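Local coordinates for protein GH26A (Muricauda sp. MAR_2010_75, PDB 6Q75) that probably hydrolyses beta-mannan or a related polysaccharide, as a family 26 glycoside hydrolase built on a (beta/alpha)8 barrel, at residues 58-63 with 299-304; 65-70 with 310-315; 171-176 with 217-222; 247-252 with 273-278. One frame throughout, in Å; residues are numbered along the deposited sequence.

Contact 1 of 4, residues 58-63 with 299-304; sequences SSFYNK and WSNWIE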
# COMPACT_ATOMS: atom_id res chain seq x y z
N SER A 58 -14.73 -6.06 2.68
CA SER A 58 -15.21 -4.86 3.34
C SER A 58 -15.56 -5.09 4.81
O SER A 58 -16.09 -4.19 5.46
CB SER A 58 -16.42 -4.31 2.58
OG SER A 58 -16.02 -3.73 1.35
N SER A 59 -15.24 -6.27 5.36
CA SER A 59 -15.75 -6.60 6.69
C SER A 59 -15.23 -5.64 7.75
O SER A 59 -16.00 -5.22 8.63
CB SER A 59 -15.41 -8.05 7.05
OG SER A 59 -14.02 -8.25 7.20
N PHE A 60 -13.95 -5.28 7.70
CA PHE A 60 -13.43 -4.37 8.71
C PHE A 60 -13.63 -2.90 8.34
O PHE A 60 -13.72 -2.06 9.24
CB PHE A 60 -11.97 -4.68 9.00
CG PHE A 60 -11.80 -6.03 9.63
CD1 PHE A 60 -12.19 -6.23 10.95
CD2 PHE A 60 -11.34 -7.11 8.88
CE1 PHE A 60 -12.09 -7.48 11.53
CE2 PHE A 60 -11.23 -8.38 9.47
CZ PHE A 60 -11.61 -8.56 10.79
N TYR A 61 -13.76 -2.60 7.04
CA TYR A 61 -14.27 -1.30 6.62
C TYR A 61 -15.64 -1.03 7.24
O TYR A 61 -15.88 0.04 7.83
CB TYR A 61 -14.37 -1.27 5.09
CG TYR A 61 -14.78 0.06 4.51
CD1 TYR A 61 -16.12 0.37 4.33
CD2 TYR A 61 -13.83 1.01 4.12
CE1 TYR A 61 -16.51 1.59 3.79
CE2 TYR A 61 -14.21 2.23 3.56
CZ TYR A 61 -15.55 2.51 3.41
OH TYR A 61 -15.94 3.72 2.88
N ASN A 62 -16.53 -2.02 7.16
CA ASN A 62 -17.86 -1.87 7.75
C ASN A 62 -17.78 -1.79 9.27
O ASN A 62 -18.55 -1.05 9.89
CB ASN A 62 -18.75 -3.04 7.34
CG ASN A 62 -19.09 -3.02 5.87
OD1 ASN A 62 -19.02 -1.97 5.23
ND2 ASN A 62 -19.47 -4.17 5.33
N LYS A 63 -16.86 -2.54 9.88
CA LYS A 63 -16.70 -2.45 11.34
C LYS A 63 -16.22 -1.06 11.76
O LYS A 63 -16.69 -0.51 12.76
CB LYS A 63 -15.74 -3.53 11.83
CG LYS A 63 -15.63 -3.59 13.36
CD LYS A 63 -14.54 -4.57 13.81
CE LYS A 63 -15.10 -5.94 14.04
NZ LYS A 63 -14.46 -6.62 15.25
N TRP A 299 -5.11 -1.77 10.17
CA TRP A 299 -4.99 -3.15 9.69
C TRP A 299 -6.13 -3.99 10.25
O TRP A 299 -6.09 -4.40 11.40
CB TRP A 299 -3.65 -3.74 10.11
CG TRP A 299 -3.44 -5.09 9.45
CD1 TRP A 299 -3.63 -6.32 10.01
CD2 TRP A 299 -3.08 -5.32 8.08
NE1 TRP A 299 -3.35 -7.31 9.09
CE2 TRP A 299 -3.02 -6.72 7.89
CE3 TRP A 299 -2.76 -4.48 7.01
CZ2 TRP A 299 -2.67 -7.30 6.66
CZ3 TRP A 299 -2.41 -5.05 5.80
CH2 TRP A 299 -2.38 -6.45 5.63
N SER A 300 -7.13 -4.29 9.42
CA SER A 300 -8.21 -5.20 9.81
C SER A 300 -8.69 -5.05 11.24
O SER A 300 -9.17 -3.98 11.61
CB SER A 300 -7.77 -6.63 9.54
OG SER A 300 -7.56 -6.76 8.11
N ASN A 301 -8.62 -6.12 12.05
CA ASN A 301 -9.28 -6.01 13.36
C ASN A 301 -8.45 -5.26 14.38
O ASN A 301 -8.88 -5.18 15.54
CB ASN A 301 -9.66 -7.39 13.93
CG ASN A 301 -10.79 -7.29 14.99
OD1 ASN A 301 -11.75 -6.54 14.81
ND2 ASN A 301 -10.65 -8.04 16.10
N TRP A 302 -7.30 -4.69 14.00
CA TRP A 302 -6.64 -3.76 14.92
C TRP A 302 -7.52 -2.56 15.21
O TRP A 302 -7.32 -1.87 16.22
CB TRP A 302 -5.28 -3.34 14.36
CG TRP A 302 -4.12 -4.25 14.69
CD1 TRP A 302 -3.01 -3.93 15.41
CD2 TRP A 302 -3.95 -5.63 14.30
NE1 TRP A 302 -2.17 -5.01 15.51
CE2 TRP A 302 -2.72 -6.07 14.84
CE3 TRP A 302 -4.73 -6.54 13.58
CZ2 TRP A 302 -2.24 -7.37 14.66
CZ3 TRP A 302 -4.25 -7.83 13.40
CH2 TRP A 302 -3.02 -8.23 13.94
N ILE A 303 -8.54 -2.32 14.37
CA ILE A 303 -9.49 -1.25 14.64
C ILE A 303 -10.18 -1.48 15.99
O ILE A 303 -10.62 -0.53 16.63
CB ILE A 303 -10.51 -1.12 13.48
CG1 ILE A 303 -11.33 0.17 13.59
CG2 ILE A 303 -11.44 -2.33 13.43
CD1 ILE A 303 -10.48 1.48 13.52
N GLU A 304 -10.27 -2.73 16.43
CA GLU A 304 -10.85 -3.11 17.72
C GLU A 304 -9.80 -3.52 18.74
O GLU A 304 -9.89 -3.12 19.91
CB GLU A 304 -11.84 -4.26 17.50
CG GLU A 304 -12.19 -5.13 18.70
CD GLU A 304 -13.21 -6.20 18.33
OE1 GLU A 304 -14.36 -5.83 18.00
OE2 GLU A 304 -12.88 -7.41 18.39
O HOH W 1 -14.24 -9.15 17.28
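Phe60, in the first turn of helix 59-68, lays its ring against the type II' beta turn from Trp299 to Trp302, where the chain leaves strand 293-299, the last strand of the (beta/alpha)8 barrel. With CG anti to its own carbonyl carbon (chi1 -65°), the ring puts one face over the peptide link between Ser300 and Asn301. Ser300 C lies 3.6 Å from Phe60 CG, and both it and Asn301 N sit above the rim of the ring rather than its middle. Ser300 CB adds a CH-pi contact over the face, and Asn301 CB comes to 3.4 Å from Phe60 CE1, the two side chains crossing at about a right angle.

One turn further on, Lys63 runs past Ile303 in the opposite sense, its CD 3.8 Å from Ile303 CG2. The lysine chain then bends at its third and fourth torsions, which brings the ammonium to two acceptors. Lys63 NZ bonds to Asn301 OD1 at 2.7 Å, tilted from the carbonyl plane. Lys63 NZ also forms a salt bridge to Glu304 OE1 at 2.9 Å, whose hydrogen bond is weak. A water links NZ, weakly, with Glu304 OE2. The two acceptor residues are also tied to each other: Asn301 ND2 reaches Glu304 OE2 at 3.3 Å, descending on the carboxylate from above its plane.

Contact 2 of 4, residues 65-70 with 310-315; sequences KEISGK and ERVKEV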
# COMPACT_ATOMS: atom_id res chain seq x y z
N LYS A 65 -16.84 1.71 10.28
CA LYS A 65 -18.01 2.58 10.20
C LYS A 65 -18.93 2.39 11.39
O LYS A 65 -19.48 3.36 11.92
CB LYS A 65 -18.75 2.35 8.88
CG LYS A 65 -19.95 3.25 8.68
CD LYS A 65 -20.68 2.90 7.39
N GLU A 66 -19.12 1.14 11.84
CA GLU A 66 -19.96 0.89 13.01
C GLU A 66 -19.36 1.52 14.26
O GLU A 66 -20.09 2.04 15.12
CB GLU A 66 -20.15 -0.61 13.23
CG GLU A 66 -20.83 -1.35 12.09
N ILE A 67 -18.04 1.46 14.41
CA ILE A 67 -17.43 1.96 15.63
C ILE A 67 -17.43 3.48 15.63
O ILE A 67 -17.78 4.12 16.64
CB ILE A 67 -16.00 1.42 15.80
CG1 ILE A 67 -16.02 -0.10 15.98
CG2 ILE A 67 -15.29 2.16 16.96
CD1 ILE A 67 -14.63 -0.76 15.81
N SER A 68 -17.05 4.09 14.52
CA SER A 68 -16.85 5.53 14.47
C SER A 68 -18.11 6.30 14.12
O SER A 68 -18.17 7.51 14.39
CB SER A 68 -15.77 5.86 13.43
OG SER A 68 -16.32 5.77 12.13
N GLY A 69 -19.11 5.66 13.51
CA GLY A 69 -20.24 6.36 12.94
C GLY A 69 -20.01 6.91 11.55
O GLY A 69 -20.96 7.43 10.95
N LYS A 70 -18.79 6.81 11.01
CA LYS A 70 -18.48 7.34 9.68
C LYS A 70 -17.74 6.29 8.86
O LYS A 70 -16.91 5.55 9.38
CB LYS A 70 -17.63 8.63 9.77
CG LYS A 70 -18.25 9.80 10.57
CD LYS A 70 -19.62 10.19 10.04
N GLU A 310 -13.41 4.82 22.06
CA GLU A 310 -13.23 6.25 22.29
C GLU A 310 -12.10 6.82 21.45
O GLU A 310 -12.20 7.95 20.96
CB GLU A 310 -12.98 6.49 23.78
CG GLU A 310 -14.17 6.14 24.67
CD GLU A 310 -14.39 4.64 24.91
OE1 GLU A 310 -13.45 3.83 24.70
OE2 GLU A 310 -15.50 4.27 25.36
N ARG A 311 -10.99 6.08 21.33
CA ARG A 311 -9.86 6.52 20.51
C ARG A 311 -10.22 6.56 19.03
O ARG A 311 -9.87 7.51 18.32
CB ARG A 311 -8.65 5.60 20.77
CG ARG A 311 -7.41 5.85 19.89
CD ARG A 311 -6.76 7.23 20.11
NE ARG A 311 -6.65 7.60 21.52
CZ ARG A 311 -5.70 7.14 22.34
NH1 ARG A 311 -4.78 6.29 21.89
NH2 ARG A 311 -5.68 7.53 23.62
N VAL A 312 -10.96 5.55 18.54
CA VAL A 312 -11.41 5.57 17.15
C VAL A 312 -12.24 6.82 16.90
O VAL A 312 -12.06 7.52 15.91
CB VAL A 312 -12.22 4.30 16.83
CG1 VAL A 312 -12.83 4.41 15.41
CG2 VAL A 312 -11.36 3.03 16.99
N LYS A 313 -13.17 7.11 17.81
CA LYS A 313 -14.03 8.27 17.65
C LYS A 313 -13.26 9.59 17.78
O LYS A 313 -13.57 10.56 17.08
CB LYS A 313 -15.18 8.20 18.67
CG LYS A 313 -16.11 7.01 18.45
CD LYS A 313 -17.08 6.78 19.63
CE LYS A 313 -17.67 8.06 20.13
NZ LYS A 313 -18.44 7.87 21.40
N GLU A 314 -12.27 9.64 18.67
CA GLU A 314 -11.43 10.83 18.79
C GLU A 314 -10.70 11.14 17.49
O GLU A 314 -10.59 12.31 17.08
CB GLU A 314 -10.43 10.64 19.93
CG GLU A 314 -9.51 11.82 20.18
CD GLU A 314 -8.37 11.47 21.13
OE1 GLU A 314 -7.73 10.42 20.97
OE2 GLU A 314 -8.13 12.25 22.07
N VAL A 315 -10.15 10.11 16.85
CA VAL A 315 -9.37 10.29 15.64
C VAL A 315 -10.28 10.55 14.45
O VAL A 315 -10.06 11.48 13.66
CB VAL A 315 -8.46 9.07 15.42
CG1 VAL A 315 -7.77 9.12 14.05
CG2 VAL A 315 -7.41 8.96 16.53
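Ile67 and Val312 are the largest contributors to a contact between two helices that exchange no polar bond at all. They meet as a single methyl set against a fork: Ile67 CG2 lies 3.7 Å from both Val312 CB and Val312 CG1, and 4.0 Å from Val312 CG2. The side chains cross at about a right angle. Ile67 presents this methyl because CG2 stands anti to the backbone N, with CG1 anti to the carbonyl carbon (chi1 -64°).

Ser68 extends the patch with its CB, 3.8 Å from Val312 CG1. Its hydroxyl is used within its own segment and the turn before it: Ser68 OG accepts from Lys70 N at 2.9 Å, an ST turn, and is hydrogen-bonded to Ala64 O. That turn carries the chain through Gly69, whose positive phi marks the end of helix 59-68. On the other helix, Lys313 brings only the start of its chain to the contact, CG lying 3.8 Å from Ile67 O, before the bend at chi3 leads the amine away.

Helix 59-68 follows the first barrel strand and helix 309-316 comes after the last, so they meet on the outside of the barrel, where its two ends close. Ile303 touches both Ile67 and Val312 and completes the apolar cluster. On helix 309-316, Arg311 and Glu314 pair with each other, and Glu314 also bridges to Arg283. With just 180 Å² buried in total, cohesion between the segments rests on dispersion and on shedding water from a few methyls, not on any directional bond.

Contact 3 of 4, residues 171-176 with 217-222; sequences LWRPYH and VWNANG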
# COMPACT_ATOMS: atom_id res chain seq x y z
N LEU A 171 -4.46 3.37 -5.35
CA LEU A 171 -3.23 3.55 -4.59
C LEU A 171 -2.55 2.19 -4.48
O LEU A 171 -2.92 1.37 -3.63
CB LEU A 171 -3.54 4.14 -3.20
CG LEU A 171 -4.18 5.53 -3.27
CD1 LEU A 171 -4.73 5.91 -1.88
CD2 LEU A 171 -3.18 6.59 -3.74
N TRP A 172 -1.56 1.93 -5.35
CA TRP A 172 -0.98 0.61 -5.53
C TRP A 172 0.30 0.50 -4.69
O TRP A 172 1.21 1.31 -4.86
CB TRP A 172 -0.69 0.42 -7.03
CG TRP A 172 0.08 -0.76 -7.44
CD1 TRP A 172 1.24 -0.76 -8.16
CD2 TRP A 172 -0.25 -2.14 -7.21
NE1 TRP A 172 1.67 -2.06 -8.38
CE2 TRP A 172 0.76 -2.92 -7.82
CE3 TRP A 172 -1.31 -2.78 -6.55
CZ2 TRP A 172 0.77 -4.31 -7.79
CZ3 TRP A 172 -1.30 -4.18 -6.49
CH2 TRP A 172 -0.27 -4.93 -7.14
N ARG A 173 0.34 -0.47 -3.74
CA ARG A 173 1.45 -0.58 -2.78
C ARG A 173 2.07 -1.98 -2.86
O ARG A 173 1.81 -2.85 -2.02
CB ARG A 173 0.99 -0.24 -1.35
CG ARG A 173 -0.20 0.74 -1.27
CD ARG A 173 -0.37 1.27 0.17
NE ARG A 173 -0.28 0.18 1.15
CZ ARG A 173 -1.27 -0.68 1.41
NH1 ARG A 173 -1.09 -1.64 2.31
NH2 ARG A 173 -2.43 -0.59 0.76
N PRO A 174 2.84 -2.26 -3.91
CA PRO A 174 3.48 -3.57 -4.05
C PRO A 174 4.76 -3.73 -3.22
O PRO A 174 5.50 -2.77 -2.96
CB PRO A 174 3.79 -3.63 -5.55
CG PRO A 174 4.17 -2.16 -5.88
CD PRO A 174 3.24 -1.30 -4.95
N TYR A 175 5.05 -4.98 -2.86
CA TYR A 175 6.33 -5.36 -2.23
C TYR A 175 6.63 -4.46 -1.03
O TYR A 175 7.71 -3.89 -0.90
CB TYR A 175 7.47 -5.32 -3.23
CG TYR A 175 7.31 -6.29 -4.38
CD1 TYR A 175 7.08 -7.66 -4.16
CD2 TYR A 175 7.40 -5.85 -5.69
CE1 TYR A 175 6.93 -8.56 -5.23
CE2 TYR A 175 7.27 -6.76 -6.77
CZ TYR A 175 7.03 -8.09 -6.52
OH TYR A 175 6.89 -8.98 -7.58
N HIS A 176 5.63 -4.33 -0.17
CA HIS A 176 5.67 -3.41 0.96
C HIS A 176 6.61 -3.92 2.05
O HIS A 176 7.01 -5.09 2.09
CB HIS A 176 4.26 -3.24 1.53
CG HIS A 176 3.68 -4.54 2.00
ND1 HIS A 176 3.42 -5.58 1.15
CD2 HIS A 176 3.40 -4.98 3.25
CE1 HIS A 176 2.96 -6.61 1.84
NE2 HIS A 176 2.93 -6.27 3.12
N VAL A 217 2.76 3.63 -4.80
CA VAL A 217 3.01 3.92 -3.39
C VAL A 217 4.15 3.01 -2.96
O VAL A 217 3.98 1.78 -2.90
CB VAL A 217 1.78 3.71 -2.51
CG1 VAL A 217 2.13 4.12 -1.03
CG2 VAL A 217 0.59 4.52 -3.04
N TRP A 218 5.29 3.62 -2.63
CA TRP A 218 6.44 2.91 -2.10
C TRP A 218 6.27 2.88 -0.59
O TRP A 218 6.35 3.91 0.05
CB TRP A 218 7.72 3.64 -2.51
CG TRP A 218 9.03 3.05 -2.03
CD1 TRP A 218 9.81 2.10 -2.66
CD2 TRP A 218 9.74 3.42 -0.85
NE1 TRP A 218 10.95 1.86 -1.93
CE2 TRP A 218 10.93 2.66 -0.81
CE3 TRP A 218 9.48 4.33 0.19
CZ2 TRP A 218 11.86 2.77 0.22
CZ3 TRP A 218 10.41 4.43 1.22
CH2 TRP A 218 11.58 3.66 1.22
N ASN A 219 5.98 1.69 -0.03
CA ASN A 219 5.47 1.54 1.34
C ASN A 219 6.50 0.73 2.13
O ASN A 219 6.56 -0.49 2.01
CB ASN A 219 4.11 0.83 1.32
CG ASN A 219 3.32 0.95 2.64
OD1 ASN A 219 2.10 0.83 2.63
ND2 ASN A 219 4.02 1.17 3.77
N ALA A 220 7.28 1.41 2.97
CA ALA A 220 8.30 0.78 3.78
C ALA A 220 7.76 0.47 5.18
O ALA A 220 6.58 0.64 5.47
CB ALA A 220 9.54 1.68 3.86
N ASN A 221 8.65 -0.02 6.04
CA ASN A 221 8.37 -0.20 7.47
C ASN A 221 9.15 0.81 8.28
O ASN A 221 10.26 1.19 7.92
CB ASN A 221 8.77 -1.61 7.92
CG ASN A 221 7.97 -2.08 9.15
OD1 ASN A 221 6.90 -2.65 9.00
ND2 ASN A 221 8.50 -1.83 10.35
N GLY A 222 8.59 1.26 9.42
CA GLY A 222 9.41 2.01 10.34
C GLY A 222 10.70 1.27 10.68
O GLY A 222 10.68 0.07 10.98
O HOH W 2 1.59 -1.89 3.38
O HOH W 3 4.89 -0.48 -1.61
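Arg173 runs alongside Val217 and Asn219, and its side chain can be followed atom by atom along the neighbouring strand. CB faces Val217 O. Next, Arg173 CG lies 3.8 Å from Val217 CB. Arg173 CD comes to 3.5 Å from Asn219 OD1, with Val217 CG1 on the way. The chain then bends at chi3 (-45°), which sets NE against the amide of Asn219. Arg173 NE donates to Asn219 OD1 at 2.9 Å, close to both the carbonyl plane and the guanidinium plane, although the two groups are turned 58° apart. At the tip NH1 reaches water 2, and NH2 bonds to Thr106.

Strands 170-173 and 214-221 are parallel neighbours in the (beta/alpha)8 barrel, their short axes 44° apart, joined here by Val217 N to Trp172 O at 2.8 Å. A lysine in place of Arg173 has one ammonium for three partners and would probably leave Thr106 or the water without its donor. Asn219 ND2 is anchored separately, by Asp250. Water 3 bridges Pro174 O and Val217 O and accepts from Asn219 N. Beyond it, His176 CA approaches Asn219 O at 3.2 Å, while the imidazole NE2 is hydrogen-bonded to a Tris molecule, probably from the crystallisation liquor, that may mark the active-site pocket.

Contact 4 of 4, residues 247-252 with 273-278; sequences LATDVY and IALGEV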
# COMPACT_ATOMS: atom_id res chain seq x y z
N LEU A 247 5.21 8.17 -0.87
CA LEU A 247 5.98 7.34 0.05
C LEU A 247 5.16 7.06 1.30
O LEU A 247 4.39 7.90 1.76
CB LEU A 247 7.33 7.98 0.44
CG LEU A 247 8.38 8.14 -0.67
CD1 LEU A 247 8.04 9.24 -1.65
CD2 LEU A 247 9.80 8.34 -0.09
N ALA A 248 5.25 5.84 1.79
CA ALA A 248 4.42 5.46 2.92
C ALA A 248 5.24 4.59 3.85
O ALA A 248 6.26 4.01 3.48
CB ALA A 248 3.16 4.70 2.48
N THR A 249 4.76 4.50 5.09
CA THR A 249 5.40 3.60 6.04
C THR A 249 4.34 2.99 6.94
O THR A 249 3.23 3.50 7.06
CB THR A 249 6.49 4.33 6.85
OG1 THR A 249 7.31 3.34 7.50
CG2 THR A 249 5.87 5.23 7.88
N ASP A 250 4.71 1.86 7.56
CA ASP A 250 3.83 1.09 8.43
C ASP A 250 4.29 1.31 9.86
O ASP A 250 5.47 1.13 10.17
CB ASP A 250 3.87 -0.41 8.08
CG ASP A 250 3.27 -0.69 6.70
OD1 ASP A 250 2.72 0.24 6.08
OD2 ASP A 250 3.34 -1.83 6.23
N VAL A 251 3.35 1.72 10.72
CA VAL A 251 3.65 2.11 12.10
C VAL A 251 2.68 1.36 13.01
O VAL A 251 1.48 1.64 13.03
CB VAL A 251 3.53 3.62 12.33
CG1 VAL A 251 3.71 3.92 13.85
CG2 VAL A 251 4.57 4.38 11.50
N TYR A 252 3.20 0.38 13.75
CA TYR A 252 2.41 -0.32 14.74
C TYR A 252 2.83 0.13 16.13
O TYR A 252 3.81 0.86 16.30
CB TYR A 252 2.57 -1.84 14.58
CG TYR A 252 1.82 -2.33 13.37
CD1 TYR A 252 0.47 -2.66 13.48
CD2 TYR A 252 2.43 -2.40 12.12
CE1 TYR A 252 -0.26 -3.06 12.38
CE2 TYR A 252 1.69 -2.81 11.00
CZ TYR A 252 0.35 -3.14 11.15
OH TYR A 252 -0.41 -3.57 10.08
N ILE A 273 3.47 11.83 1.61
CA ILE A 273 3.74 10.67 2.44
C ILE A 273 2.44 10.21 3.08
O ILE A 273 1.47 10.97 3.18
CB ILE A 273 4.82 10.93 3.52
CG1 ILE A 273 4.34 12.00 4.50
CG2 ILE A 273 6.15 11.30 2.90
CD1 ILE A 273 5.31 12.20 5.64
N ALA A 274 2.43 8.96 3.55
CA ALA A 274 1.22 8.40 4.14
C ALA A 274 1.59 7.32 5.13
O ALA A 274 2.68 6.74 5.07
CB ALA A 274 0.29 7.82 3.07
N LEU A 275 0.65 7.02 6.03
CA LEU A 275 0.78 5.88 6.95
C LEU A 275 0.11 4.69 6.28
O LEU A 275 -1.10 4.51 6.37
CB LEU A 275 0.14 6.20 8.31
CG LEU A 275 0.85 7.29 9.11
CD1 LEU A 275 -0.10 7.89 10.19
CD2 LEU A 275 2.13 6.77 9.68
N GLY A 276 0.92 3.86 5.62
CA GLY A 276 0.37 2.80 4.80
C GLY A 276 -0.36 1.73 5.57
O GLY A 276 -1.34 1.17 5.06
N GLU A 277 0.10 1.42 6.80
CA GLU A 277 -0.60 0.56 7.74
C GLU A 277 -0.36 1.12 9.12
O GLU A 277 0.75 1.56 9.42
CB GLU A 277 -0.10 -0.89 7.77
CG GLU A 277 -0.19 -1.64 6.45
CD GLU A 277 0.36 -3.04 6.54
OE1 GLU A 277 0.52 -3.55 7.67
OE2 GLU A 277 0.60 -3.64 5.46
N VAL A 278 -1.38 1.07 9.95
CA VAL A 278 -1.23 1.39 11.37
C VAL A 278 -2.03 0.39 12.18
O VAL A 278 -2.97 -0.24 11.70
CB VAL A 278 -1.66 2.82 11.76
CG1 VAL A 278 -0.98 3.86 10.87
CG2 VAL A 278 -3.19 2.96 11.74
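Tyr252 and Glu277 each place CG anti to the carbonyl carbon, chi1 -74° and -59°, and the glutamate then extends, so that phenol and carboxylate meet. Tyr252 OH donates to Glu277 OE1 at 2.6 Å on the anti side, with ring and carboxylate 84° apart. A phenylalanine in place of Tyr252 would probably leave Glu277 OE1 without this donor and the carboxylate freer to turn. Asp250 lies on the other strand with its carboxylate stacked on that of Glu277, Asp250 OD2 being 3.4 Å from Glu277 OE2 with no bond between them; Asp250 OD1 is held by Asn219.

The parallel ladder runs from Thr249 N to Ala274 O, then Gly276 N to Thr249 O, and closes with Val251 N to Glu277 O at 2.9 Å. Gly276 passes close to Asp250 OD1 and Ala248 CB.

Glu277 lies near the C-terminal end of the seventh barrel strand, the position of the nucleophile in clan GH-A enzymes, and its OE2 bonds to the bound Tris, consistent with an active site here. Strands 246-251 and 273-278 form a beta-alpha-beta unit with helix 258-268, which packs on Leu247 and Ile273; strand 214-221 flanks the first strand, and strand 293-299 the second.

In the fold
From the N terminus, helix 59-68 comes first among these segments and supplies one half of contacts 1 and 2. Contact 3 is the first to close, joining strands 170-173 and 214-221; contact 4 follows in series with strands 246-251 and 273-278. Their centres are about 8 Å apart, strands 214-221 and 246-251 being neighbours in the sheet. The chain then returns to helix 59-68: residues 299-304 close contact 1 and 310-315 close contact 2. These two long loops cross each other, and both enclose contacts 3 and 4. Trp299, packed against Tyr252 and Glu277, connects contact 1 to the C-terminal end of the barrel strands, while contact 2 lies farther out, where helices 59-68 and 309-316 meet.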